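Endo-1,3-beta-glucanase, family GH16 (Zobellia galactanivorans, PDB 5FUI) is a laminarinase that probably hydrolyses beta-1,3-glucans, and its C-terminal family 6 carbohydrate-binding module binds laminarin. Local coordinates at residues 17-22 with 46-51. Sequence-based numbering, arbitrary orientation.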
# COMPACT_ATOMS: atom_id res chain seq x y z
N SER A 17 -8.30 -2.83 -5.37
CA SER A 17 -9.47 -3.45 -4.71
C SER A 17 -9.99 -2.64 -3.55
O SER A 17 -10.83 -3.13 -2.78
CB SER A 17 -9.14 -4.89 -4.29
OG SER A 17 -8.33 -4.90 -3.10
N TYR A 18 -9.54 -1.40 -3.42
CA TYR A 18 -9.99 -0.58 -2.28
C TYR A 18 -11.52 -0.36 -2.26
O TYR A 18 -12.15 -0.37 -3.34
CB TYR A 18 -9.34 0.82 -2.30
CG TYR A 18 -9.38 1.55 -3.61
CD1 TYR A 18 -10.56 2.22 -4.06
CD2 TYR A 18 -8.24 1.65 -4.39
CE1 TYR A 18 -10.58 2.92 -5.30
CE2 TYR A 18 -8.23 2.32 -5.56
CZ TYR A 18 -9.39 2.98 -6.00
OH TYR A 18 -9.36 3.63 -7.22
N LEU A 19 -12.11 -0.24 -1.07
CA LEU A 19 -13.57 0.11 -0.99
C LEU A 19 -13.72 1.60 -1.09
O LEU A 19 -14.66 2.04 -1.73
CB LEU A 19 -14.18 -0.43 0.28
CG LEU A 19 -15.64 -0.16 0.57
CD1 LEU A 19 -16.48 -0.86 -0.47
CD2 LEU A 19 -16.02 -0.69 1.98
N TYR A 20 -12.83 2.39 -0.45
CA TYR A 20 -12.93 3.84 -0.54
C TYR A 20 -11.58 4.35 -0.94
O TYR A 20 -10.60 3.76 -0.59
CB TYR A 20 -13.33 4.47 0.76
CG TYR A 20 -14.59 3.84 1.41
CD1 TYR A 20 -15.86 4.09 0.92
CD2 TYR A 20 -14.43 3.04 2.52
CE1 TYR A 20 -16.98 3.52 1.57
CE2 TYR A 20 -15.47 2.47 3.18
CZ TYR A 20 -16.74 2.71 2.72
OH TYR A 20 -17.76 2.08 3.44
N SER A 21 -11.59 5.53 -1.57
CA SER A 21 -10.34 6.20 -1.93
C SER A 21 -10.60 7.70 -2.07
O SER A 21 -11.79 8.19 -2.16
CB SER A 21 -9.77 5.69 -3.26
OG SER A 21 -10.67 6.04 -4.34
N ASN A 22 -9.51 8.45 -2.12
CA ASN A 22 -9.55 9.87 -2.43
C ASN A 22 -8.48 10.15 -3.45
O ASN A 22 -7.35 9.82 -3.22
CB ASN A 22 -9.22 10.70 -1.16
CG ASN A 22 -9.06 12.18 -1.45
OD1 ASN A 22 -8.05 12.79 -1.08
ND2 ASN A 22 -10.06 12.76 -2.04
N SER A 46 -8.50 2.81 1.13
CA SER A 46 -8.86 2.06 2.33
C SER A 46 -9.40 0.67 1.94
O SER A 46 -10.27 0.57 1.08
CB SER A 46 -9.95 2.86 3.09
OG SER A 46 -10.45 2.27 4.25
N TYR A 47 -8.94 -0.36 2.65
CA TYR A 47 -9.26 -1.79 2.36
C TYR A 47 -9.88 -2.41 3.62
O TYR A 47 -9.22 -2.64 4.61
CB TYR A 47 -7.94 -2.50 2.04
CG TYR A 47 -7.16 -1.86 0.91
CD1 TYR A 47 -6.25 -0.80 1.16
CD2 TYR A 47 -7.38 -2.27 -0.45
CE1 TYR A 47 -5.53 -0.21 0.11
CE2 TYR A 47 -6.66 -1.66 -1.50
CZ TYR A 47 -5.78 -0.58 -1.21
OH TYR A 47 -5.07 0.05 -2.17
N PRO A 48 -11.20 -2.67 3.62
CA PRO A 48 -11.84 -3.26 4.81
C PRO A 48 -11.55 -4.78 4.93
O PRO A 48 -11.24 -5.50 3.96
CB PRO A 48 -13.32 -3.00 4.57
CG PRO A 48 -13.43 -3.20 3.10
CD PRO A 48 -12.22 -2.35 2.60
N GLY A 49 -11.68 -5.25 6.16
CA GLY A 49 -11.73 -6.68 6.38
C GLY A 49 -10.44 -7.40 6.24
O GLY A 49 -10.39 -8.60 5.87
N ILE A 50 -9.32 -6.73 6.56
CA ILE A 50 -8.01 -7.40 6.44
C ILE A 50 -7.72 -8.17 7.78
O ILE A 50 -7.65 -7.54 8.90
CB ILE A 50 -6.88 -6.38 6.09
CG1 ILE A 50 -7.21 -5.60 4.82
CG2 ILE A 50 -5.56 -7.16 6.08
CD1 ILE A 50 -7.65 -6.48 3.69
N ASN A 51 -7.62 -9.48 7.64
CA ASN A 51 -7.44 -10.31 8.80
C ASN A 51 -5.95 -10.62 9.10
O ASN A 51 -5.17 -10.97 8.19
CB ASN A 51 -8.29 -11.62 8.74
CG ASN A 51 -8.16 -12.43 10.03
OD1 ASN A 51 -8.70 -12.05 11.08
ND2 ASN A 51 -7.40 -13.52 9.96
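Tyr20 and Ser46 form an antiparallel hydrogen-bonded pair, but only one side of it is regular: Ser46 N donates to Tyr20 O at 2.9 Å, whereas Ser46 O takes two N-H groups. The stronger comes from Leu19 N, 2.9 Å from Ser46 O and nearly in line with the carbonyl; Tyr20 N adds a weak bond to the same oxygen at 3.5 Å. Two residues thus face one, which defines a classic beta bulge.

On the N-terminal side of the bulge, Tyr18 lays its CB over a face of the Tyr47 ring, a CH-pi contact 4.1 Å from the centroid and 27° off the ring normal. CG of Tyr47 stands anti to the carbonyl carbon (chi1 -56°); the ring is in the sandwich interior, touched by Phe114, Leu116, Ile13 and Ile128, and its OH hydrogen-bonds Ala15 O. An alanine in place of Tyr47 would probably open a gap against Tyr18 CB and leave Ala15 O without this hydroxyl partner. Ser17 OG, bonded to Glu14 O, lies at the ring's edge, 3.9 Å from Tyr47 CD2. On the outer side, Leu19 CB packs 3.6 Å from Pro48 CD, and Leu19 CG sits over the centre of the Tyr20 ring.

This bulged pairing adds 20-22 as an outermost strand beside 44-52 in the five-stranded sheet of the beta-sandwich characteristic of family 6 carbohydrate-binding modules.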